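Local coordinates for protein R.Pab1 family restriction endonuclease (Campylobacter coli, PDB 7CFA) that acts as a restriction DNA glycosylase, probably excising adenine bases from its recognition site in DNA, at residues M57-G60 and K61-N65; I82-Q85 and F86-N90; L201-S204 and R205-N209; L212-L215 and K216-I220. The protein carries 2 engineered substitutions. All coordinates share one frame; numbering follows the deposited sequence.

Contact 1 of 4, residues M57-G60 and K61-N65; sequences MVAG and KNDGN
D63 folds its carboxylate back across a tight turn onto the main chain of G60, while A59 packs against the same side chain. The polar part rests on one hydrogen bond: G60 N gives its proton to D63 OD1 at 2.7 Å. The bond is short but noticeably bent, with 131° at the hydrogen, and it uses the lone pair of OD1 that lies on the side of the other carboxylate oxygen. D63 CG sits between its own backbone N and carbonyl carbon (chi1 55°), which directs the carboxylate back over the turn. The other oxygen, D63 OD2, forms a salt bridge with K75 of strand 73-76, so the two oxygens divide their work: one grips the turn, the other ties it to the sheet. This pairing would probably keep the acid ionised.

Beyond that bond the contacts are van der Waals: A59 CB rests 3.4 Å from D63 OD1, and on the returning limb of the loop G64 CA comes within 3.6 Å of A59 CB. Here the two limbs close up, their CA atoms at A59 and G64 being 5.1 Å apart. K61, by contrast, stretches its chain away from the turn.

The bend itself has torsions close to those of a type I turn at K61 and N62, and the CA atoms of G60 and D63 are 5.7 Å apart; G60 O and D63 N, however, stay 4.0 Å apart, so the aspartate side chain is what bridges the turn. This is a surface connection between the outer strands 56-58 and 66-67 of a three-stranded antiparallel sheet, whose middle strand is 73-76.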
loop_
_atom_site.group_PDB
_atom_site.type_symbol
_atom_site.label_atom_id
_atom_site.label_comp_id
_atom_site.label_asym_id
_atom_site.label_seq_id
_atom_site.Cartn_x
_atom_site.Cartn_y
_atom_site.Cartn_z
ATOM N N MET A 57 15.294 -13.908 -10.814
ATOM C CA MET A 57 15.206 -14.426 -9.460
ATOM C C MET A 57 16.619 -14.683 -8.955
ATOM O O MET A 57 17.492 -15.089 -9.728
ATOM C CB MET A 57 14.366 -15.707 -9.401
ATOM C CG MET A 57 14.225 -16.284 -8.000
ATOM S SD MET A 57 12.908 -17.507 -7.850
ATOM C CE MET A 57 13.372 -18.676 -9.124
ATOM N N VAL A 58 16.839 -14.421 -7.665
ATOM C CA VAL A 58 18.145 -14.669 -7.068
ATOM C C VAL A 58 18.482 -16.145 -7.194
ATOM O O VAL A 58 17.699 -17.017 -6.798
ATOM C CB VAL A 58 18.163 -14.206 -5.605
ATOM C CG1 VAL A 58 19.482 -14.583 -4.950
ATOM C CG2 VAL A 58 17.931 -12.707 -5.527
ATOM N N ALA A 59 19.648 -16.432 -7.759
ATOM C CA ALA A 59 20.076 -17.794 -8.031
ATOM C C ALA A 59 21.154 -18.220 -7.045
ATOM O O ALA A 59 21.786 -17.396 -6.379
ATOM C CB ALA A 59 20.597 -17.927 -9.465
ATOM N N GLY A 60 21.351 -19.532 -6.958
ATOM C CA GLY A 60 22.405 -20.094 -6.146
ATOM C C GLY A 60 23.734 -20.094 -6.876
ATOM O O GLY A 60 23.916 -19.461 -7.917
ATOM N N LYS A 61 24.681 -20.840 -6.307
ATOM C CA LYS A 61 26.020 -20.920 -6.875
ATOM C C LYS A 61 26.089 -21.792 -8.122
ATOM O O LYS A 61 27.131 -21.805 -8.786
ATOM C CB LYS A 61 26.995 -21.452 -5.824
ATOM C CG LYS A 61 26.640 -22.835 -5.299
ATOM C CD LYS A 61 27.604 -23.285 -4.214
ATOM C CE LYS A 61 27.245 -24.672 -3.705
ATOM N NZ LYS A 61 28.172 -25.133 -2.632
ATOM N N ASN A 62 25.020 -22.515 -8.460
ATOM C CA ASN A 62 25.057 -23.459 -9.566
ATOM C C ASN A 62 24.091 -23.145 -10.697
ATOM O O ASN A 62 24.313 -23.616 -11.817
ATOM C CB ASN A 62 24.771 -24.883 -9.064
ATOM C CG ASN A 62 25.809 -25.367 -8.073
ATOM O OD1 ASN A 62 27.003 -25.106 -8.233
ATOM N ND2 ASN A 62 25.361 -26.070 -7.040
ATOM N N ASP A 63 23.040 -22.366 -10.451
ATOM C CA ASP A 63 22.000 -22.122 -11.444
ATOM C C ASP A 63 21.915 -20.649 -11.839
ATOM O O ASP A 63 20.853 -20.170 -12.249
ATOM C CB ASP A 63 20.646 -22.617 -10.936
ATOM C CG ASP A 63 20.270 -22.014 -9.598
ATOM O OD1 ASP A 63 21.093 -21.270 -9.020
ATOM O OD2 ASP A 63 19.149 -22.281 -9.122
ATOM N N GLY A 64 23.026 -19.925 -11.730
ATOM C CA GLY A 64 23.032 -18.516 -12.093
ATOM C C GLY A 64 23.199 -18.309 -13.589
ATOM O O GLY A 64 23.900 -19.056 -14.266
ATOM N N ASN A 65 22.533 -17.280 -14.105
ATOM C CA ASN A 65 22.635 -16.909 -15.510
ATOM C C ASN A 65 23.369 -15.598 -15.740
ATOM O O ASN A 65 24.026 -15.449 -16.772
ATOM C CB ASN A 65 21.239 -16.814 -16.141
ATOM C CG ASN A 65 20.538 -18.155 -16.209
ATOM O OD1 ASN A 65 19.378 -18.281 -15.823
ATOM N ND2 ASN A 65 21.239 -19.168 -16.711
#

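Contact 2 of 4, residues I82-Q85 and F86-N90; sequences IIFQ and FFKHN
Q85 O takes two hydrogen bonds from one residue, H89: the backbone N at 2.9 Å and the ring ND1 at 2.8 Å. They reach the oxygen from opposite faces of its carbonyl plane. The bond from ND1 is fairly straight (161°) and lies almost in the imidazole plane, so it fixes the rotation of the ring and puts the proton on ND1. H89 CG, anti to its carbonyl carbon (chi1 -69°), turns the ring back over the last turn, where it also stacks with F6. Upstream, I82 O, I83 O and F84 O are satisfied by the amides of F86, F87 and K88 in ordinary helical fashion; the bond from K88 N to F84 O is 2.7 Å long. Together these make the C-terminal end of helix 79-88, closed by a Schellman motif in which N90, with positive phi, turns the chain so that I91 N returns to F86 O and N90 N reaches F87 O in a weak bond. The amide of Q85 looks back to D81, which accepts from NE2. I82 and F86 lie side by side, CG2 of I82 4.1 Å from CD2 of F86, and that same CD2 edge comes within 3.2 Å of I82 O.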
loop_
_atom_site.group_PDB
_atom_site.type_symbol
_atom_site.label_atom_id
_atom_site.label_comp_id
_atom_site.label_asym_id
_atom_site.label_seq_id
_atom_site.Cartn_x
_atom_site.Cartn_y
_atom_site.Cartn_z
ATOM N N ILE A 82 10.248 -16.751 -20.370
ATOM C CA ILE A 82 9.346 -16.857 -21.513
ATOM C C ILE A 82 10.050 -16.397 -22.782
ATOM O O ILE A 82 9.996 -17.063 -23.822
ATOM C CB ILE A 82 8.059 -16.052 -21.258
ATOM C CG1 ILE A 82 7.231 -16.705 -20.150
ATOM C CG2 ILE A 82 7.242 -15.927 -22.535
ATOM C CD1 ILE A 82 6.181 -15.789 -19.553
ATOM N N ILE A 83 10.733 -15.252 -22.709
ATOM C CA ILE A 83 11.442 -14.732 -23.872
ATOM C C ILE A 83 12.585 -15.656 -24.268
ATOM O O ILE A 83 12.864 -15.831 -25.460
ATOM C CB ILE A 83 11.926 -13.299 -23.584
ATOM C CG1 ILE A 83 10.722 -12.372 -23.396
ATOM C CG2 ILE A 83 12.830 -12.790 -24.700
ATOM C CD1 ILE A 83 11.085 -10.944 -23.066
ATOM N N PHE A 84 13.248 -16.278 -23.290
ATOM C CA PHE A 84 14.343 -17.191 -23.596
ATOM C C PHE A 84 13.852 -18.398 -24.386
ATOM O O PHE A 84 14.483 -18.812 -25.365
ATOM C CB PHE A 84 15.028 -17.637 -22.305
ATOM C CG PHE A 84 16.074 -18.699 -22.507
ATOM C CD1 PHE A 84 17.360 -18.358 -22.888
ATOM C CD2 PHE A 84 15.770 -20.037 -22.312
ATOM C CE1 PHE A 84 18.325 -19.334 -23.074
ATOM C CE2 PHE A 84 16.728 -21.015 -22.497
ATOM C CZ PHE A 84 18.008 -20.664 -22.879
ATOM N N GLN A 85 12.727 -18.985 -23.967
ATOM C CA GLN A 85 12.233 -20.189 -24.630
ATOM C C GLN A 85 11.760 -19.891 -26.048
ATOM O O GLN A 85 11.979 -20.695 -26.961
ATOM C CB GLN A 85 11.108 -20.822 -23.810
ATOM C CG GLN A 85 11.547 -21.354 -22.454
ATOM C CD GLN A 85 10.444 -22.110 -21.738
ATOM O OE1 GLN A 85 9.754 -22.940 -22.333
ATOM N NE2 GLN A 85 10.269 -21.824 -20.452
ATOM N N PHE A 86 11.110 -18.744 -26.255
ATOM C CA PHE A 86 10.657 -18.400 -27.599
ATOM C C PHE A 86 11.817 -17.989 -28.495
ATOM O O PHE A 86 11.737 -18.147 -29.718
ATOM C CB PHE A 86 9.601 -17.301 -27.536
ATOM C CG PHE A 86 8.222 -17.818 -27.266
ATOM C CD1 PHE A 86 7.358 -18.097 -28.313
ATOM C CD2 PHE A 86 7.797 -18.051 -25.968
ATOM C CE1 PHE A 86 6.089 -18.584 -28.071
ATOM C CE2 PHE A 86 6.528 -18.538 -25.718
ATOM C CZ PHE A 86 5.673 -18.805 -26.774
ATOM N N PHE A 87 12.895 -17.461 -27.914
ATOM C CA PHE A 87 14.113 -17.261 -28.686
ATOM C C PHE A 87 14.830 -18.581 -28.941
ATOM O O PHE A 87 15.449 -18.752 -29.997
ATOM C CB PHE A 87 15.048 -16.286 -27.970
ATOM C CG PHE A 87 16.288 -15.960 -28.750
ATOM C CD1 PHE A 87 16.261 -14.997 -29.744
ATOM C CD2 PHE A 87 17.480 -16.621 -28.496
ATOM C CE1 PHE A 87 17.397 -14.695 -30.468
ATOM C CE2 PHE A 87 18.621 -16.325 -29.216
ATOM C CZ PHE A 87 18.581 -15.361 -30.203
ATOM N N LYS A 88 14.749 -19.515 -27.990
ATOM C CA LYS A 88 15.367 -20.825 -28.172
ATOM C C LYS A 88 14.697 -21.598 -29.298
ATOM O O LYS A 88 15.367 -22.313 -30.053
ATOM C CB LYS A 88 15.299 -21.613 -26.862
ATOM C CG LYS A 88 15.760 -23.057 -26.972
ATOM C CD LYS A 88 15.567 -23.800 -25.658
ATOM C CE LYS A 88 15.970 -25.260 -25.789
ATOM N NZ LYS A 88 15.749 -26.014 -24.525
ATOM N N HIS A 89 13.378 -21.461 -29.431
ATOM C CA HIS A 89 12.613 -22.141 -30.465
ATOM C C HIS A 89 12.464 -21.303 -31.733
ATOM O O HIS A 89 11.568 -21.573 -32.541
ATOM C CB HIS A 89 11.242 -22.543 -29.919
ATOM C CG HIS A 89 11.301 -23.635 -28.897
ATOM N ND1 HIS A 89 11.637 -23.407 -27.579
ATOM C CD2 HIS A 89 11.082 -24.967 -29.002
ATOM C CE1 HIS A 89 11.614 -24.549 -26.916
ATOM N NE2 HIS A 89 11.281 -25.511 -27.756
ATOM N N ASN A 90 13.312 -20.287 -31.909
ATOM C CA ASN A 90 13.434 -19.540 -33.165
ATOM C C ASN A 90 12.152 -18.810 -33.551
ATOM O O ASN A 90 11.847 -18.658 -34.734
ATOM C CB ASN A 90 13.871 -20.453 -34.314
ATOM C CG ASN A 90 15.348 -20.779 -34.274
ATOM O OD1 ASN A 90 16.189 -19.901 -34.081
ATOM N ND2 ASN A 90 15.674 -22.052 -34.463
#

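Contact 3 of 4, residues L201-S204 and R205-N209; sequences LEIS and RNNIN
N207 reaches back from the turn with its amide and clasps the main chain of E202 and S204. Its side chain leaves CB with CG between the backbone N and the carbonyl carbon (chi1 60°), a position that swings the amide back over E202 to S204. CG stands 3.8 Å from both E202 O and S204 N, and its two branches divide them. OD1 accepts from S204 N at 2.8 Å in a nearly straight bond (169°), although the donor is tilted out of the plane of the amide carbonyl. OD1 also lies 3.0 Å from S204 O, two acceptors brought close by the turn and not bonded, and 3.7 Å from I203 CG2, where the I203 and N207 side chains cross at about a right angle. At the other tip, ND2 donates to E202 O, also at 2.8 Å, and this bond lies in both the asparagine amide plane and the carbonyl plane.

The backbone of N207 is held too: its N donates to S204 O at 3.1 Å, from above that carbonyl's plane, closing a type I turn through R205 and N206. S204 OG adds a weak bond from N206 N. On the buried side, I203 CG2 and I208 CD1 approach to 4.3 Å, both residues packing on I82 and F86 of helix 79-88.

E202 O and S204 N face away from strand 8-13, which pairs with L201 and I203. The asparagine amide therefore offers them a donor and an acceptor much as another strand would, satisfying both polar atoms and fixing the turn that leads into helix 208-219.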
loop_
_atom_site.group_PDB
_atom_site.type_symbol
_atom_site.label_atom_id
_atom_site.label_comp_id
_atom_site.label_asym_id
_atom_site.label_seq_id
_atom_site.Cartn_x
_atom_site.Cartn_y
_atom_site.Cartn_z
ATOM N N LEU A 201 -2.550 -19.264 -19.353
ATOM C CA LEU A 201 -2.392 -18.227 -20.363
ATOM C C LEU A 201 -1.588 -18.794 -21.525
ATOM O O LEU A 201 -0.421 -19.165 -21.357
ATOM C CB LEU A 201 -1.700 -16.998 -19.777
ATOM C CG LEU A 201 -1.382 -15.857 -20.749
ATOM C CD1 LEU A 201 -2.658 -15.231 -21.292
ATOM C CD2 LEU A 201 -0.504 -14.808 -20.081
ATOM N N GLU A 202 -2.213 -18.866 -22.695
ATOM C CA GLU A 202 -1.560 -19.402 -23.884
ATOM C C GLU A 202 -0.644 -18.335 -24.469
ATOM O O GLU A 202 -1.105 -17.267 -24.885
ATOM C CB GLU A 202 -2.598 -19.858 -24.903
ATOM C CG GLU A 202 -1.998 -20.379 -26.195
ATOM C CD GLU A 202 -3.047 -20.920 -27.143
ATOM O OE1 GLU A 202 -4.085 -21.422 -26.661
ATOM O OE2 GLU A 202 -2.835 -20.837 -28.371
ATOM N N ILE A 203 0.654 -18.623 -24.499
ATOM C CA ILE A 203 1.657 -17.745 -25.089
ATOM C C ILE A 203 2.182 -18.420 -26.346
ATOM O O ILE A 203 2.628 -19.571 -26.296
ATOM C CB ILE A 203 2.801 -17.456 -24.103
ATOM C CG1 ILE A 203 2.242 -16.961 -22.768
ATOM C CG2 ILE A 203 3.768 -16.441 -24.697
ATOM C CD1 ILE A 203 3.291 -16.826 -21.685
ATOM N N SER A 204 2.127 -17.712 -27.470
ATOM C CA SER A 204 2.558 -18.277 -28.741
ATOM C C SER A 204 3.083 -17.151 -29.622
ATOM O O SER A 204 3.228 -16.007 -29.181
ATOM C CB SER A 204 1.410 -19.035 -29.418
ATOM O OG SER A 204 0.415 -18.139 -29.880
ATOM N N ARG A 205 3.363 -17.485 -30.884
ATOM C CA ARG A 205 3.833 -16.497 -31.847
ATOM C C ARG A 205 2.847 -15.353 -32.037
ATOM O O ARG A 205 3.256 -14.259 -32.442
ATOM C CB ARG A 205 4.105 -17.174 -33.190
ATOM C CG ARG A 205 2.885 -17.866 -33.780
ATOM C CD ARG A 205 3.196 -18.506 -35.120
ATOM N NE ARG A 205 2.043 -19.220 -35.660
ATOM C CZ ARG A 205 2.039 -19.854 -36.828
ATOM N NH1 ARG A 205 3.129 -19.862 -37.583
ATOM N NH2 ARG A 205 0.945 -20.479 -37.243
ATOM N N ASN A 206 1.562 -15.574 -31.755
ATOM C CA ASN A 206 0.550 -14.548 -31.965
ATOM C C ASN A 206 0.550 -13.472 -30.890
ATOM O O ASN A 206 -0.055 -12.415 -31.101
ATOM C CB ASN A 206 -0.839 -15.188 -32.042
ATOM C CG ASN A 206 -0.971 -16.159 -33.198
ATOM O OD1 ASN A 206 -0.350 -15.984 -34.246
ATOM N ND2 ASN A 206 -1.784 -17.191 -33.010
ATOM N N ASN A 207 1.208 -13.701 -29.749
ATOM C CA ASN A 207 1.202 -12.705 -28.685
ATOM C C ASN A 207 2.550 -12.586 -27.979
ATOM O O ASN A 207 2.615 -11.999 -26.892
ATOM C CB ASN A 207 0.104 -13.013 -27.653
ATOM C CG ASN A 207 0.273 -14.375 -26.992
ATOM O OD1 ASN A 207 1.325 -15.010 -27.090
ATOM N ND2 ASN A 207 -0.769 -14.827 -26.306
ATOM N N ILE A 208 3.623 -13.128 -28.560
ATOM C CA ILE A 208 4.918 -13.087 -27.887
ATOM C C ILE A 208 5.454 -11.662 -27.819
ATOM O O ILE A 208 6.156 -11.302 -26.865
ATOM C CB ILE A 208 5.916 -14.039 -28.580
ATOM C CG1 ILE A 208 7.253 -14.062 -27.834
ATOM C CG2 ILE A 208 6.121 -13.646 -30.037
ATOM C CD1 ILE A 208 7.136 -14.461 -26.376
ATOM N N ASN A 209 5.125 -10.821 -28.803
ATOM C CA ASN A 209 5.638 -9.455 -28.808
ATOM C C ASN A 209 5.104 -8.627 -27.646
ATOM O O ASN A 209 5.703 -7.601 -27.308
ATOM C CB ASN A 209 5.314 -8.769 -30.134
ATOM C CG ASN A 209 6.291 -9.143 -31.230
ATOM O OD1 ASN A 209 7.343 -8.520 -31.377
ATOM N ND2 ASN A 209 5.953 -10.170 -32.000
#

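Contact 4 of 4, residues L212-L215 and K216-I220; sequences LEML and KIFGI
M214 and F218, one turn apart, meet through CG of the methionine and CE2 of the phenylalanine at 4.2 Å, the apolar side-chain contact here. The phenyl ring also leans back along the helix, bringing CD2 to 3.3 Å from M214 O. I217 does likewise: its CG1, anti to the carbonyl carbon (chi1 -67°), lies 3.2 Å from E213 O. Around them M214, I217 and F218 all pack on L170 of strand 166-175, and F218 meets Y55 edge-to-face.

Hydrogen bonding is that of a regular alpha helix. The amides of K216, I217, F218 and G219 donate to L212 O, E213 O, M214 O and L215 O, the straightest being F218 N to M214 O at 3.0 Å (168°).

Charged groups take partners elsewhere. E213 OE2 and K216 NZ are 6.0 Å apart, too far for a salt bridge; E213 OE1 is hydrogen-bonded to Y144 OH, and K216 makes a cation-pi contact with F103. K216 and I220 also pack on I130 of the second subunit.

Such a pattern belongs to a buried core helix: 208-219 lies between the large antiparallel sheet and helices 79-88 and 94-106, its C-terminal end reaching the dimer interface.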
loop_
_atom_site.group_PDB
_atom_site.type_symbol
_atom_site.label_atom_id
_atom_site.label_comp_id
_atom_site.label_asym_id
_atom_site.label_seq_id
_atom_site.Cartn_x
_atom_site.Cartn_y
_atom_site.Cartn_z
ATOM N N LEU A 212 7.795 -9.086 -25.237
ATOM C CA LEU A 212 8.967 -8.318 -25.652
ATOM C C LEU A 212 8.804 -6.839 -25.327
ATOM O O LEU A 212 9.749 -6.194 -24.854
ATOM C CB LEU A 212 9.226 -8.508 -27.146
ATOM C CG LEU A 212 9.851 -9.838 -27.569
ATOM C CD1 LEU A 212 9.905 -9.939 -29.084
ATOM C CD2 LEU A 212 11.242 -9.983 -26.973
ATOM N N GLU A 213 7.618 -6.278 -25.579
ATOM C CA GLU A 213 7.370 -4.889 -25.208
ATOM C C GLU A 213 7.398 -4.700 -23.697
ATOM O O GLU A 213 7.767 -3.624 -23.215
ATOM C CB GLU A 213 6.030 -4.419 -25.777
ATOM C CG GLU A 213 6.012 -4.312 -27.294
ATOM C CD GLU A 213 4.729 -3.705 -27.828
ATOM O OE1 GLU A 213 3.859 -3.321 -27.017
ATOM O OE2 GLU A 213 4.590 -3.610 -29.065
ATOM N N MET A 214 7.018 -5.729 -22.939
ATOM C CA MET A 214 7.059 -5.627 -21.485
ATOM C C MET A 214 8.495 -5.634 -20.979
ATOM O O MET A 214 8.821 -4.943 -20.006
ATOM C CB MET A 214 6.263 -6.768 -20.857
ATOM C CG MET A 214 5.855 -6.524 -19.418
ATOM S SD MET A 214 5.057 -7.973 -18.711
ATOM C CE MET A 214 4.041 -8.485 -20.092
ATOM N N LEU A 215 9.365 -6.417 -21.621
ATOM C CA LEU A 215 10.782 -6.377 -21.279
ATOM C C LEU A 215 11.358 -4.988 -21.520
ATOM O O LEU A 215 12.134 -4.477 -20.704
ATOM C CB LEU A 215 11.548 -7.421 -22.091
ATOM C CG LEU A 215 13.002 -7.643 -21.670
ATOM C CD1 LEU A 215 13.059 -8.298 -20.298
ATOM C CD2 LEU A 215 13.753 -8.472 -22.702
ATOM N N LYS A 216 10.980 -4.360 -22.636
ATOM C CA LYS A 216 11.455 -3.012 -22.926
ATOM C C LYS A 216 10.974 -2.011 -21.883
ATOM O O LYS A 216 11.713 -1.085 -21.528
ATOM C CB LYS A 216 11.002 -2.585 -24.324
ATOM C CG LYS A 216 11.581 -1.258 -24.783
ATOM C CD LYS A 216 11.216 -0.948 -26.229
ATOM C CE LYS A 216 9.721 -0.737 -26.397
ATOM N NZ LYS A 216 9.378 -0.307 -27.782
ATOM N N ILE A 217 9.752 -2.185 -21.374
ATOM C CA ILE A 217 9.225 -1.264 -20.373
ATOM C C ILE A 217 9.973 -1.419 -19.054
ATOM O O ILE A 217 10.276 -0.426 -18.381
ATOM C CB ILE A 217 7.709 -1.471 -20.203
ATOM C CG1 ILE A 217 6.978 -1.050 -21.479
ATOM C CG2 ILE A 217 7.187 -0.687 -19.007
ATOM C CD1 ILE A 217 5.494 -1.326 -21.450
ATOM N N PHE A 218 10.278 -2.659 -18.659
ATOM C CA PHE A 218 11.131 -2.861 -17.491
ATOM C C PHE A 218 12.461 -2.137 -17.657
ATOM O O PHE A 218 12.980 -1.550 -16.702
ATOM C CB PHE A 218 11.373 -4.354 -17.251
ATOM C CG PHE A 218 10.337 -5.012 -16.382
ATOM C CD1 PHE A 218 10.296 -4.766 -15.019
ATOM C CD2 PHE A 218 9.421 -5.898 -16.924
ATOM C CE1 PHE A 218 9.352 -5.378 -14.215
ATOM C CE2 PHE A 218 8.473 -6.515 -16.128
ATOM C CZ PHE A 218 8.437 -6.256 -14.772
ATOM N N GLY A 219 13.014 -2.151 -18.873
ATOM C CA GLY A 219 14.323 -1.570 -19.121
ATOM C C GLY A 219 14.401 -0.072 -18.919
ATOM O O GLY A 219 15.504 0.461 -18.767
ATOM N N ILE A 220 13.262 0.622 -18.919
ATOM C CA ILE A 220 13.240 2.064 -18.701
ATOM C C ILE A 220 12.732 2.423 -17.309
ATOM O O ILE A 220 12.507 3.602 -17.021
ATOM C CB ILE A 220 12.409 2.777 -19.777
ATOM C CG1 ILE A 220 10.916 2.515 -19.557
ATOM C CG2 ILE A 220 12.835 2.324 -21.163
ATOM C CD1 ILE A 220 10.014 3.327 -20.457
#

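Along the chain the four come in series, from contact 1 to contact 4. Contact 1 stands apart on the surface, its centre about 22 Å from the centre of the chain and about 19 Å from that of contact 2. The other three form one cluster. Contacts 2 and 3, with centres about 11 Å apart, meet where the F86 ring touches I203 O (3.2 Å from CZ) and I208. Contacts 2 and 4 join through I83 against L212 and L215. Contacts 3 and 4 adjoin in sequence and share helix 208-219, contact 3 at its start and contact 4 at its end. Helix 79-88 thus packs against helix 208-219, tying early and late parts of the chain together.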